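Local coordinates for protein 1H-3-hydroxy-4-oxoquinoline 2,4-dioxygenase (Pseudomonas putida, PDB 3IBT) that catalyses the cofactor-independent cleavage of the heterocyclic ring of 3-hydroxy-1H-quinolin-4-one by dioxygen, releasing N-formylanthranilate and carbon monoxide in oxoquinoline degradation, at residues A[28-34]-A[52-58]; A[102-106]-A[198-202]; A[129-133]-A[185-190]; A[153-157]-A[242-246]. One frame throughout, in Å; residues are numbered along the deposited sequence.

Contact 1. Residues A[28-34]-A[52-58]; sequences SGWCQDH and CPDWRGH
Residues 28-34 form an irregular loop with a type II turn from Gly29 to Gln32, while 52-58 leave a strand at Pro53 and close a type II turn from Trp55 to His58, with His58 N bonded to Trp55 O at 2.7 Å. Gly57, with phi 80°, takes the third position of that second turn. The backbones converge toward one end: CA-CA separations are 7.8 Å for Trp30-Trp55, 5.8 Å for Asp33-Asp54 and 5.2 Å for His34-Cys52. Two ring nitrogens join the loops. Trp55 (m) donates from NE1 to Ser28 O at 3.0 Å, nearly linearly, and His58 (m) accepts from Cys31 N at NE2, 2.8 Å. In this alpha/beta-hydrolase fold the loops follow neighbouring parallel strands 23-27 and 49-53, and Trp30, Cys31 and Gln32 belong, by similarity, to the substrate-binding site, so the bond to His58 is made by the backbone of a turn that probably lines the pocket. A water donates to Ser28 OG (2.7 Å) and Pro53 O (3.0 Å). His34 (p) sets its CB 3.6 Å from Cys52 CB. The carboxylates Asp33 OD1 and Asp54 OD1 approach to 3.3 Å without bonding; Asp33 is salt-bridged to Arg35, and Asp54 is hydrogen-bonded to Thr12.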
loop_
_atom_site.group_PDB
_atom_site.type_symbol
_atom_site.label_atom_id
_atom_site.label_comp_id
_atom_site.label_asym_id
_atom_site.label_seq_id
_atom_site.Cartn_x
_atom_site.Cartn_y
_atom_site.Cartn_z
ATOM N N SER A 28 -3.279 1.886 -2.655
ATOM C CA SER A 28 -3.736 0.971 -1.589
ATOM C C SER A 28 -3.086 -0.473 -1.503
ATOM O O SER A 28 -2.186 -0.831 -2.266
ATOM C CB SER A 28 -5.250 0.836 -1.689
ATOM O OG SER A 28 -5.534 -0.267 -2.510
ATOM N N GLY A 29 -3.558 -1.300 -0.574
ATOM C CA GLY A 29 -3.219 -2.710 -0.603
ATOM C C GLY A 29 -4.198 -3.448 -1.489
ATOM O O GLY A 29 -5.047 -2.817 -2.151
ATOM N N TRP A 30 -4.056 -4.782 -1.531
ATOM C CA TRP A 30 -4.980 -5.663 -2.269
ATOM C C TRP A 30 -6.317 -5.608 -1.584
ATOM O O TRP A 30 -6.367 -5.449 -0.357
ATOM C CB TRP A 30 -4.493 -7.115 -2.234
ATOM C CG TRP A 30 -3.275 -7.350 -3.056
ATOM C CD1 TRP A 30 -1.970 -7.175 -2.667
ATOM C CD2 TRP A 30 -3.234 -7.801 -4.422
ATOM N NE1 TRP A 30 -1.121 -7.487 -3.711
ATOM C CE2 TRP A 30 -1.868 -7.878 -4.796
ATOM C CE3 TRP A 30 -4.224 -8.161 -5.365
ATOM C CZ2 TRP A 30 -1.461 -8.302 -6.076
ATOM C CZ3 TRP A 30 -3.820 -8.566 -6.639
ATOM C CH2 TRP A 30 -2.452 -8.632 -6.984
ATOM N N CYS A 31 -7.392 -5.716 -2.352
ATOM C CA CYS A 31 -8.711 -5.726 -1.755
ATOM C C CYS A 31 -9.032 -4.460 -0.979
ATOM O O CYS A 31 -9.773 -4.505 0.028
ATOM C CB CYS A 31 -8.829 -6.911 -0.824
ATOM S SG CYS A 31 -8.933 -8.410 -1.760
ATOM N N GLN A 32 -8.449 -3.347 -1.437
ATOM C CA GLN A 32 -8.731 -2.015 -0.905
ATOM C C GLN A 32 -9.008 -0.998 -2.009
ATOM O O GLN A 32 -8.800 -1.238 -3.227
ATOM C CB GLN A 32 -7.593 -1.475 -0.065
ATOM C CG GLN A 32 -7.686 -1.787 1.359
ATOM C CD GLN A 32 -6.295 -1.803 1.969
ATOM O OE1 GLN A 32 -5.309 -1.948 1.241
ATOM N NE2 GLN A 32 -6.196 -1.623 3.302
ATOM N N ASP A 33 -9.426 0.172 -1.540
ATOM C CA ASP A 33 -9.835 1.183 -2.435
ATOM C C ASP A 33 -9.190 2.551 -2.263
ATOM O O ASP A 33 -8.398 2.746 -1.346
ATOM C CB ASP A 33 -11.321 1.322 -2.356
ATOM C CG ASP A 33 -11.837 1.719 -3.638
ATOM O OD1 ASP A 33 -10.977 1.633 -4.552
ATOM O OD2 ASP A 33 -13.025 2.113 -3.772
ATOM N N HIS A 34 -9.534 3.490 -3.148
ATOM C CA HIS A 34 -9.180 4.879 -2.948
ATOM C C HIS A 34 -9.873 5.386 -1.662
ATOM O O HIS A 34 -9.414 6.348 -1.021
ATOM C CB HIS A 34 -9.570 5.705 -4.176
ATOM C CG HIS A 34 -11.046 5.900 -4.334
ATOM N ND1 HIS A 34 -11.943 4.855 -4.324
ATOM C CD2 HIS A 34 -11.786 7.019 -4.505
ATOM C CE1 HIS A 34 -13.171 5.315 -4.483
ATOM N NE2 HIS A 34 -13.104 6.629 -4.593
ATOM N N CYS A 52 -5.630 9.087 -6.207
ATOM C CA CYS A 52 -5.824 7.798 -5.573
ATOM C C CYS A 52 -6.382 6.810 -6.605
ATOM O O CYS A 52 -7.585 6.836 -6.886
ATOM C CB CYS A 52 -6.762 7.906 -4.377
ATOM S SG CYS A 52 -6.170 8.997 -3.079
ATOM N N PRO A 53 -5.519 5.955 -7.212
ATOM C CA PRO A 53 -6.006 4.889 -8.128
ATOM C C PRO A 53 -6.623 3.603 -7.518
ATOM O O PRO A 53 -6.489 3.326 -6.338
ATOM C CB PRO A 53 -4.778 4.547 -8.987
ATOM C CG PRO A 53 -3.603 5.233 -8.353
ATOM C CD PRO A 53 -4.047 5.994 -7.131
ATOM N N ASP A 54 -7.340 2.857 -8.353
ATOM C CA ASP A 54 -7.956 1.588 -7.950
ATOM C C ASP A 54 -7.378 0.470 -8.797
ATOM O O ASP A 54 -7.671 0.351 -10.001
ATOM C CB ASP A 54 -9.484 1.604 -8.116
ATOM C CG ASP A 54 -10.116 2.889 -7.628
ATOM O OD1 ASP A 54 -9.463 3.565 -6.773
ATOM O OD2 ASP A 54 -11.255 3.210 -8.082
ATOM N N TRP A 55 -6.568 -0.345 -8.142
ATOM C CA TRP A 55 -5.929 -1.488 -8.749
ATOM C C TRP A 55 -6.844 -2.289 -9.694
ATOM O O TRP A 55 -8.063 -2.355 -9.477
ATOM C CB TRP A 55 -5.456 -2.370 -7.609
ATOM C CG TRP A 55 -4.312 -1.816 -6.846
ATOM C CD1 TRP A 55 -4.147 -1.803 -5.480
ATOM C CD2 TRP A 55 -3.130 -1.239 -7.397
ATOM N NE1 TRP A 55 -2.929 -1.238 -5.152
ATOM C CE2 TRP A 55 -2.287 -0.889 -6.314
ATOM C CE3 TRP A 55 -2.699 -0.984 -8.705
ATOM C CZ2 TRP A 55 -1.051 -0.282 -6.502
ATOM C CZ3 TRP A 55 -1.466 -0.380 -8.887
ATOM C CH2 TRP A 55 -0.657 -0.034 -7.792
ATOM N N ARG A 56 -6.257 -2.889 -10.732
ATOM C CA ARG A 56 -6.958 -3.920 -11.503
ATOM C C ARG A 56 -8.015 -4.658 -10.677
ATOM O O ARG A 56 -7.712 -5.175 -9.611
ATOM C CB ARG A 56 -5.969 -4.965 -12.025
ATOM C CG ARG A 56 -5.688 -4.864 -13.489
ATOM C CD ARG A 56 -4.787 -6.033 -14.003
ATOM N NE ARG A 56 -3.873 -5.423 -15.040
ATOM C CZ ARG A 56 -4.225 -5.292 -16.395
ATOM N NH1 ARG A 56 -5.487 -5.760 -16.920
ATOM N NH2 ARG A 56 -3.293 -4.684 -17.220
ATOM N N GLY A 57 -9.251 -4.713 -11.149
ATOM C CA GLY A 57 -10.259 -5.536 -10.486
ATOM C C GLY A 57 -10.861 -4.901 -9.258
ATOM O O GLY A 57 -11.826 -5.426 -8.677
ATOM N N HIS A 58 -10.285 -3.764 -8.874
ATOM C CA HIS A 58 -10.702 -3.040 -7.693
ATOM C C HIS A 58 -11.598 -1.833 -7.964
ATOM O O HIS A 58 -12.076 -1.177 -7.030
ATOM C CB HIS A 58 -9.476 -2.634 -6.904
ATOM C CG HIS A 58 -8.818 -3.795 -6.248
ATOM N ND1 HIS A 58 -7.779 -4.483 -6.831
ATOM C CD2 HIS A 58 -9.097 -4.442 -5.091
ATOM C CE1 HIS A 58 -7.413 -5.477 -6.039
ATOM N NE2 HIS A 58 -8.196 -5.472 -4.974
HETATM O O HOH W 1 -5.840 0.716 -4.981
#

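Contact 2. Residues A[102-106]-A[198-202]; sequences IDVCE and RMDSL. Unlike the reference sequence in segment 198-202: Asp200 (reference Glu).
Helix-to-helix packing on one flank of the central sheet of an alpha/beta-hydrolase fold is illustrated here, at a distance from the substrate pocket. Residues 102-106 continue helix 97-107, with Glu106 N bonded to Ile102 O at 2.9 Å. Segment 198-202 is the end of helix 195-200 and the turn that follows, in which Ser201 N and Ser201 OG both donate to Arg198 O, at 3.1 and 2.8 Å. The CA atoms lie 7.4 Å apart for Ile102-Met199 and 6.6 Å for Glu106-Leu202. Ile102 (m, m) points toward the partner segment and supplies the apolar centre: its CG2 lies 3.6 Å from Leu202 CD2, and its CG1 4.4 Å from CG of selenomethionine Met199. Leu202 CD2 also rests 3.8 Å from Glu106 CB. Arg198 (chi1 t, chi2 p) folds its guanidinium back across this patch, so that Ile102 CG2 sits over one face of the group, 4.0 Å from NE. The acids meet its edge. Glu106 OE1 accepts from both Arg198 NH1 (2.6 Å) and Arg198 NH2 (2.7 Å), and Asp103 OD1 forms a longer salt bridge to Arg198 NH1 at 3.2 Å. Trp192 adds a cation-pi partner. With two acids at its edge and Ile102 on its face, the guanidinium has its charge balanced without giving up apolar contact, so the polar and apolar parts of the interface meet on one side chain.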
loop_
_atom_site.group_PDB
_atom_site.type_symbol
_atom_site.label_atom_id
_atom_site.label_comp_id
_atom_site.label_asym_id
_atom_site.label_seq_id
_atom_site.Cartn_x
_atom_site.Cartn_y
_atom_site.Cartn_z
ATOM N N ILE A 102 7.945 -0.275 -4.573
ATOM C CA ILE A 102 9.364 -0.510 -4.728
ATOM C C ILE A 102 9.735 -0.999 -6.121
ATOM O O ILE A 102 10.813 -0.688 -6.636
ATOM C CB ILE A 102 9.889 -1.431 -3.629
ATOM C CG1 ILE A 102 9.654 -0.741 -2.303
ATOM C CG2 ILE A 102 11.384 -1.664 -3.746
ATOM C CD1 ILE A 102 10.294 0.608 -2.215
ATOM N N ASP A 103 8.838 -1.746 -6.747
ATOM C CA ASP A 103 9.084 -2.199 -8.114
ATOM C C ASP A 103 9.274 -0.990 -9.037
ATOM O O ASP A 103 10.134 -0.981 -9.929
ATOM C CB ASP A 103 7.939 -3.074 -8.629
ATOM C CG ASP A 103 8.397 -4.050 -9.724
ATOM O OD1 ASP A 103 9.468 -4.680 -9.547
ATOM O OD2 ASP A 103 7.705 -4.212 -10.760
ATOM N N VAL A 104 8.479 0.045 -8.796
ATOM C CA VAL A 104 8.491 1.186 -9.682
ATOM C C VAL A 104 9.736 1.992 -9.388
ATOM O O VAL A 104 10.400 2.442 -10.312
ATOM C CB VAL A 104 7.209 1.990 -9.570
ATOM C CG1 VAL A 104 7.359 3.314 -10.249
ATOM C CG2 VAL A 104 6.071 1.205 -10.169
ATOM N N CYS A 105 10.089 2.118 -8.114
ATOM C CA CYS A 105 11.339 2.780 -7.763
ATOM C C CYS A 105 12.502 2.087 -8.428
ATOM O O CYS A 105 13.518 2.715 -8.712
ATOM C CB CYS A 105 11.560 2.789 -6.265
ATOM S SG CYS A 105 10.607 4.041 -5.378
ATOM N N GLU A 106 12.341 0.787 -8.676
ATOM C CA GLU A 106 13.387 -0.012 -9.307
ATOM C C GLU A 106 13.302 0.041 -10.828
ATOM O O GLU A 106 14.337 -0.027 -11.496
ATOM C CB GLU A 106 13.348 -1.472 -8.836
ATOM C CG GLU A 106 14.648 -2.284 -9.115
ATOM C CD GLU A 106 14.460 -3.816 -9.055
ATOM O OE1 GLU A 106 13.466 -4.273 -8.448
ATOM O OE2 GLU A 106 15.307 -4.574 -9.601
ATOM N N ARG A 198 14.085 -7.207 0.025
ATOM C CA ARG A 198 13.691 -6.529 -1.202
ATOM C C ARG A 198 14.444 -5.192 -1.358
ATOM O O ARG A 198 15.173 -4.998 -2.335
ATOM C CB ARG A 198 12.170 -6.329 -1.215
ATOM C CG ARG A 198 11.632 -5.531 -2.348
ATOM C CD ARG A 198 12.186 -6.028 -3.619
ATOM N NE ARG A 198 11.461 -5.541 -4.791
ATOM C CZ ARG A 198 12.075 -5.078 -5.871
ATOM N NH1 ARG A 198 11.376 -4.669 -6.925
ATOM N NH2 ARG A 198 13.405 -5.023 -5.890
HETATM N N MSE A 199 14.295 -4.323 -0.356
HETATM C CA MSE A 199 14.785 -2.953 -0.371
HETATM C C MSE A 199 16.299 -2.926 -0.388
HETATM O O MSE A 199 16.925 -2.187 -1.168
HETATM C CB MSE A 199 14.228 -2.158 0.831
HETATM C CG MSE A 199 12.722 -1.832 0.729
HETATM SE SE MSE A 199 11.846 -0.797 2.222
HETATM C CE MSE A 199 11.891 -2.142 3.701
ATOM N N ASP A 200 16.887 -3.764 0.447
ATOM C CA ASP A 200 18.318 -3.860 0.534
ATOM C C ASP A 200 18.964 -4.288 -0.822
ATOM O O ASP A 200 20.162 -4.128 -1.036
ATOM C CB ASP A 200 18.647 -4.821 1.682
ATOM C CG ASP A 200 19.963 -4.461 2.430
ATOM O OD1 ASP A 200 20.721 -3.562 1.948
ATOM O OD2 ASP A 200 20.239 -5.094 3.504
ATOM N N SER A 201 18.165 -4.777 -1.764
ATOM C CA SER A 201 18.719 -5.293 -2.999
ATOM C C SER A 201 18.468 -4.392 -4.181
ATOM O O SER A 201 18.770 -4.760 -5.318
ATOM C CB SER A 201 18.166 -6.682 -3.295
ATOM O OG SER A 201 16.871 -6.563 -3.844
ATOM N N LEU A 202 17.893 -3.224 -3.940
ATOM C CA LEU A 202 17.869 -2.217 -4.999
ATOM C C LEU A 202 19.316 -1.749 -5.208
ATOM O O LEU A 202 20.083 -1.622 -4.239
ATOM C CB LEU A 202 16.959 -1.039 -4.654
ATOM C CG LEU A 202 15.538 -1.296 -4.156
ATOM C CD1 LEU A 202 15.056 -0.090 -3.459
ATOM C CD2 LEU A 202 14.628 -1.572 -5.271
#

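Contact 3. Residues A[129-133]-A[185-190]; sequences FWQQL and IEANYR
Two helices can pack through large side chains even when their axes are nearly 11 Å apart, and this pair does so. Helical segments 129-133 and 185-190 approach to 10.8 Å between axes and run at 140° between their N-to-C directions, roughly antiparallel; their nearest CA atoms, Leu133 and Glu186, are 6.4 Å apart. Three residues from 129-133 interlock with Ile185, Glu186 and Tyr189. Phe129 (t) reaches into the hollow between Ile185 and Tyr189, one turn apart on the other helix: its CZ lies 3.9 Å from Ile185 CG2, and its CE2 is 3.6 Å from Tyr189 CE1. Its edge meets the face of Tyr189 (m) in a T-shaped pair, with centroids 5.1 Å apart and planes at 66°. Trp130 (m) extends its six-membered ring along the outer side of the interface, putting CH2 3.5 Å from Tyr189 CB and CZ3 4.1 Å from Glu186 CG. Leu133 (m, t) fits between Ile185 and Glu186, its CD2 being 4.1 Å from Ile185 CG2 and its CD1 4.1 Å from Glu186 CG. Glu186 OE1 is hydrogen-bonded to Gln137, and Tyr189 OH to Leu122 O. Phe149 of helix 142-154 covers Phe129 and Leu133 as well. Such helices, inserted between strands 115-119 and 207-212, make up the cap that alpha/beta-hydrolases commonly carry over the pocket, and Ile185 packs against the predicted substrate-binding Trp30.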
loop_
_atom_site.group_PDB
_atom_site.type_symbol
_atom_site.label_atom_id
_atom_site.label_comp_id
_atom_site.label_asym_id
_atom_site.label_seq_id
_atom_site.Cartn_x
_atom_site.Cartn_y
_atom_site.Cartn_z
ATOM N N PHE A 129 1.522 -15.193 10.207
ATOM C CA PHE A 129 1.336 -14.641 8.883
ATOM C C PHE A 129 1.274 -15.692 7.761
ATOM O O PHE A 129 0.293 -15.761 7.005
ATOM C CB PHE A 129 2.479 -13.673 8.650
ATOM C CG PHE A 129 2.382 -12.925 7.391
ATOM C CD1 PHE A 129 1.346 -12.012 7.191
ATOM C CD2 PHE A 129 3.337 -13.105 6.402
ATOM C CE1 PHE A 129 1.245 -11.296 6.007
ATOM C CE2 PHE A 129 3.271 -12.382 5.209
ATOM C CZ PHE A 129 2.230 -11.461 5.022
ATOM N N TRP A 130 2.313 -16.510 7.647
ATOM C CA TRP A 130 2.337 -17.572 6.667
ATOM C C TRP A 130 1.102 -18.438 6.711
ATOM O O TRP A 130 0.655 -18.925 5.684
ATOM C CB TRP A 130 3.514 -18.476 6.940
ATOM C CG TRP A 130 4.773 -17.827 6.668
ATOM C CD1 TRP A 130 5.720 -17.451 7.561
ATOM C CD2 TRP A 130 5.245 -17.457 5.396
ATOM N NE1 TRP A 130 6.775 -16.873 6.911
ATOM C CE2 TRP A 130 6.504 -16.865 5.576
ATOM C CE3 TRP A 130 4.729 -17.582 4.105
ATOM C CZ2 TRP A 130 7.255 -16.399 4.520
ATOM C CZ3 TRP A 130 5.472 -17.113 3.060
ATOM C CH2 TRP A 130 6.727 -16.535 3.264
ATOM N N GLN A 131 0.576 -18.663 7.907
ATOM C CA GLN A 131 -0.642 -19.433 8.022
ATOM C C GLN A 131 -1.819 -18.725 7.390
ATOM O O GLN A 131 -2.556 -19.308 6.611
ATOM C CB GLN A 131 -0.961 -19.755 9.471
ATOM C CG GLN A 131 -1.968 -20.902 9.613
ATOM C CD GLN A 131 -2.036 -21.442 11.020
ATOM O OE1 GLN A 131 -1.907 -20.683 11.994
ATOM N NE2 GLN A 131 -2.227 -22.763 11.147
ATOM N N GLN A 132 -1.988 -17.458 7.737
ATOM C CA GLN A 132 -3.140 -16.684 7.299
ATOM C C GLN A 132 -3.115 -16.502 5.793
ATOM O O GLN A 132 -4.171 -16.375 5.154
ATOM C CB GLN A 132 -3.166 -15.322 7.967
ATOM C CG GLN A 132 -2.925 -15.315 9.465
ATOM C CD GLN A 132 -3.073 -13.912 10.027
ATOM O OE1 GLN A 132 -2.085 -13.224 10.286
ATOM N NE2 GLN A 132 -4.319 -13.458 10.162
ATOM N N LEU A 133 -1.913 -16.498 5.227
ATOM C CA LEU A 133 -1.797 -16.504 3.791
ATOM C C LEU A 133 -2.298 -17.830 3.205
ATOM O O LEU A 133 -2.860 -17.879 2.087
ATOM C CB LEU A 133 -0.378 -16.194 3.367
ATOM C CG LEU A 133 0.023 -14.769 3.720
ATOM C CD1 LEU A 133 1.453 -14.599 3.325
ATOM C CD2 LEU A 133 -0.848 -13.709 3.041
ATOM N N ILE A 185 0.939 -12.093 -2.401
ATOM C CA ILE A 185 1.708 -11.622 -1.265
ATOM C C ILE A 185 2.672 -12.733 -0.865
ATOM O O ILE A 185 3.904 -12.510 -0.683
ATOM C CB ILE A 185 0.788 -11.257 -0.068
ATOM C CG1 ILE A 185 -0.144 -10.076 -0.400
ATOM C CG2 ILE A 185 1.634 -10.962 1.200
ATOM C CD1 ILE A 185 -1.279 -9.852 0.602
ATOM N N GLU A 186 2.085 -13.933 -0.772
ATOM C CA GLU A 186 2.826 -15.139 -0.494
ATOM C C GLU A 186 3.964 -15.214 -1.480
ATOM O O GLU A 186 5.105 -15.211 -1.074
ATOM C CB GLU A 186 1.949 -16.386 -0.580
ATOM C CG GLU A 186 2.271 -17.433 0.501
ATOM C CD GLU A 186 1.538 -18.790 0.337
ATOM O OE1 GLU A 186 0.906 -19.058 -0.725
ATOM O OE2 GLU A 186 1.627 -19.618 1.286
ATOM N N ALA A 187 3.675 -15.235 -2.773
ATOM C CA ALA A 187 4.760 -15.259 -3.775
ATOM C C ALA A 187 5.951 -14.267 -3.486
ATOM O O ALA A 187 7.143 -14.669 -3.530
ATOM C CB ALA A 187 4.198 -15.045 -5.155
ATOM N N ASN A 188 5.636 -13.007 -3.156
ATOM C CA ASN A 188 6.665 -11.988 -2.983
ATOM C C ASN A 188 7.572 -12.294 -1.796
ATOM O O ASN A 188 8.798 -12.170 -1.875
ATOM C CB ASN A 188 6.038 -10.613 -2.813
ATOM C CG ASN A 188 5.210 -10.192 -3.998
ATOM O OD1 ASN A 188 5.702 -10.161 -5.111
ATOM N ND2 ASN A 188 3.949 -9.873 -3.765
ATOM N N TYR A 189 6.979 -12.708 -0.694
ATOM C CA TYR A 189 7.823 -13.093 0.429
ATOM C C TYR A 189 8.824 -14.182 0.087
ATOM O O TYR A 189 9.979 -14.101 0.506
ATOM C CB TYR A 189 6.988 -13.476 1.632
ATOM C CG TYR A 189 6.526 -12.250 2.358
ATOM C CD1 TYR A 189 5.347 -11.634 2.007
ATOM C CD2 TYR A 189 7.297 -11.688 3.368
ATOM C CE1 TYR A 189 4.931 -10.518 2.655
ATOM C CE2 TYR A 189 6.875 -10.573 4.021
ATOM C CZ TYR A 189 5.687 -9.995 3.649
ATOM O OH TYR A 189 5.254 -8.859 4.266
ATOM N N ARG A 190 8.371 -15.147 -0.725
ATOM C CA ARG A 190 9.147 -16.316 -1.160
ATOM C C ARG A 190 10.234 -15.906 -2.100
ATOM O O ARG A 190 11.258 -16.539 -2.167
ATOM C CB ARG A 190 8.253 -17.285 -1.915
ATOM C CG ARG A 190 7.089 -17.796 -1.117
ATOM C CD ARG A 190 7.222 -19.289 -0.711
ATOM N NE ARG A 190 5.932 -19.787 -0.220
ATOM C CZ ARG A 190 4.834 -19.950 -0.983
ATOM N NH1 ARG A 190 4.815 -19.675 -2.312
ATOM N NH2 ARG A 190 3.727 -20.396 -0.405
#

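Contact 4. Residues A[153-157]-A[242-246]; sequences WAETT and RTHFP
Ring stacking dominates this contact. The five-membered ring of Trp153 (m) lies face-to-face on the His244 imidazole (t), centroids 3.7 Å apart and planes at 13°, with Trp153 CE2 3.4 Å from His244 CD2. Phe245 completes the aromatic cluster, its CZ 4.0 Å from Trp153 CB. By similarity Trp153 binds substrate and His244 is the proton donor/acceptor, a role consistent with the weak hydrogen bond from its ND1 to Asp120. The backbones also meet beside the stack: His244 N donates to Trp153 O at 3.1 Å, and Thr243 CA adds a CA-H...O contact to Trp153 O at 3.5 Å. The segments run antiparallel in register, with CA-CA distances of 4.9 Å for Trp153-His244, 5.4 Å for Ala154-Thr243 and 6.1 Å for Glu155-Arg242. Charge closes the outer end, where Glu155 OE1 meets Arg242 NH1 in a 2.6 Å salt bridge. Glu155, at positive phi (41°), is second in a type II' turn from Ala154 to Thr157, in which Thr157 OG1 donates to Ala154 O at 2.7 Å. The turn follows the end of helix 142-154, whereas residues 242-246 connect strand 234-238 to helix 246-249, with Phe245 at the N-cap position; helix 160-169 packs on Phe245 and Ala154.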
loop_
_atom_site.group_PDB
_atom_site.type_symbol
_atom_site.label_atom_id
_atom_site.label_comp_id
_atom_site.label_asym_id
_atom_site.label_seq_id
_atom_site.Cartn_x
_atom_site.Cartn_y
_atom_site.Cartn_z
ATOM N N TRP A 153 -5.780 -7.027 12.322
ATOM C CA TRP A 153 -5.736 -5.664 11.814
ATOM C C TRP A 153 -6.558 -4.650 12.626
ATOM O O TRP A 153 -6.095 -3.500 12.879
ATOM C CB TRP A 153 -6.176 -5.673 10.353
ATOM C CG TRP A 153 -5.141 -6.295 9.425
ATOM C CD1 TRP A 153 -3.827 -6.558 9.717
ATOM C CD2 TRP A 153 -5.329 -6.679 8.055
ATOM N NE1 TRP A 153 -3.187 -7.085 8.625
ATOM C CE2 TRP A 153 -4.077 -7.170 7.584
ATOM C CE3 TRP A 153 -6.417 -6.645 7.177
ATOM C CZ2 TRP A 153 -3.894 -7.654 6.276
ATOM C CZ3 TRP A 153 -6.231 -7.106 5.878
ATOM C CH2 TRP A 153 -4.981 -7.610 5.440
ATOM N N ALA A 154 -7.758 -5.070 13.053
ATOM C CA ALA A 154 -8.634 -4.173 13.822
ATOM C C ALA A 154 -8.214 -3.917 15.252
ATOM O O ALA A 154 -8.495 -2.866 15.773
ATOM C CB ALA A 154 -10.062 -4.655 13.803
ATOM N N GLU A 155 -7.573 -4.888 15.892
ATOM C CA GLU A 155 -7.328 -4.853 17.342
ATOM C C GLU A 155 -8.530 -4.330 18.130
ATOM O O GLU A 155 -9.644 -4.667 17.787
ATOM C CB GLU A 155 -6.063 -4.095 17.651
ATOM C CG GLU A 155 -5.359 -4.699 18.845
ATOM C CD GLU A 155 -5.211 -3.737 20.000
ATOM O OE1 GLU A 155 -4.356 -3.990 20.871
ATOM O OE2 GLU A 155 -5.914 -2.696 20.030
ATOM N N THR A 156 -8.323 -3.500 19.145
ATOM C CA THR A 156 -9.403 -3.021 20.030
ATOM C C THR A 156 -10.011 -1.674 19.665
ATOM O O THR A 156 -10.403 -0.928 20.564
ATOM C CB THR A 156 -8.896 -2.775 21.481
ATOM O OG1 THR A 156 -7.654 -3.437 21.686
ATOM C CG2 THR A 156 -9.942 -3.222 22.558
ATOM N N THR A 157 -10.093 -1.319 18.392
ATOM C CA THR A 157 -10.572 0.034 18.129
ATOM C C THR A 157 -12.043 0.160 18.116
ATOM O O THR A 157 -12.770 -0.765 17.763
ATOM C CB THR A 157 -10.098 0.655 16.844
ATOM O OG1 THR A 157 -9.605 -0.390 16.030
ATOM C CG2 THR A 157 -9.016 1.735 17.119
ATOM N N ARG A 242 -3.586 1.435 17.164
ATOM C CA ARG A 242 -3.714 0.034 17.518
ATOM C C ARG A 242 -4.026 -0.728 16.233
ATOM O O ARG A 242 -4.055 -1.960 16.217
ATOM C CB ARG A 242 -4.820 -0.161 18.565
ATOM C CG ARG A 242 -4.916 0.951 19.585
ATOM C CD ARG A 242 -4.073 0.696 20.878
ATOM N NE ARG A 242 -2.679 0.267 20.673
ATOM C CZ ARG A 242 -2.204 -0.932 21.026
ATOM N NH1 ARG A 242 -2.995 -1.842 21.614
ATOM N NH2 ARG A 242 -0.934 -1.237 20.788
ATOM N N THR A 243 -4.198 0.023 15.152
ATOM C CA THR A 243 -4.748 -0.465 13.895
ATOM C C THR A 243 -3.703 -0.644 12.799
ATOM O O THR A 243 -2.608 -0.068 12.863
ATOM C CB THR A 243 -5.830 0.565 13.456
ATOM O OG1 THR A 243 -7.078 0.137 13.970
ATOM C CG2 THR A 243 -5.889 0.885 11.924
ATOM N N HIS A 244 -4.078 -1.409 11.780
ATOM C CA HIS A 244 -3.263 -1.627 10.576
ATOM C C HIS A 244 -3.349 -0.487 9.510
ATOM O O HIS A 244 -2.524 -0.468 8.595
ATOM C CB HIS A 244 -3.618 -3.030 10.004
ATOM C CG HIS A 244 -2.918 -3.421 8.726
ATOM N ND1 HIS A 244 -1.544 -3.504 8.607
ATOM C CD2 HIS A 244 -3.418 -3.832 7.531
ATOM C CE1 HIS A 244 -1.231 -3.922 7.388
ATOM N NE2 HIS A 244 -2.349 -4.128 6.715
ATOM N N PHE A 245 -4.290 0.465 9.631
ATOM C CA PHE A 245 -4.508 1.511 8.591
ATOM C C PHE A 245 -4.350 2.881 9.198
ATOM O O PHE A 245 -5.328 3.573 9.525
ATOM C CB PHE A 245 -5.869 1.382 8.002
ATOM C CG PHE A 245 -6.342 -0.012 7.975
ATOM C CD1 PHE A 245 -7.034 -0.536 9.061
ATOM C CD2 PHE A 245 -6.077 -0.830 6.870
ATOM C CE1 PHE A 245 -7.493 -1.870 9.057
ATOM C CE2 PHE A 245 -6.528 -2.152 6.834
ATOM C CZ PHE A 245 -7.241 -2.685 7.944
ATOM N N PRO A 246 -3.091 3.282 9.400
ATOM C CA PRO A 246 -2.882 4.605 9.969
ATOM C C PRO A 246 -3.511 5.749 9.127
ATOM O O PRO A 246 -3.793 6.835 9.635
ATOM C CB PRO A 246 -1.353 4.722 10.032
ATOM C CG PRO A 246 -0.799 3.619 9.216
ATOM C CD PRO A 246 -1.827 2.552 9.145
#

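Overall arrangement
Three of the four contacts lie at or beside the probable substrate pocket of one alpha/beta-hydrolase fold; the fourth, contact 2, is packing away from it. Contact 1 comes first along the chain, joining loops after two adjacent strands of the sheet. Contact 3 joins two cap helices and lies, in sequence, between the two halves of contact 2; contact 4 interlaces with both. Trp30 of contact 1 touches Ile185 of contact 3, and Gln32 touches Phe245 of contact 4, although the centres of these pairs are about 19 Å apart. Contacts 1 and 4 hold probable site residues, and contact 3 borders them through Ile185. Contact 2, about 27 Å from contact 4 between centres, ties helix 97-107 to helix 195-200, which follows cap helix 175-192.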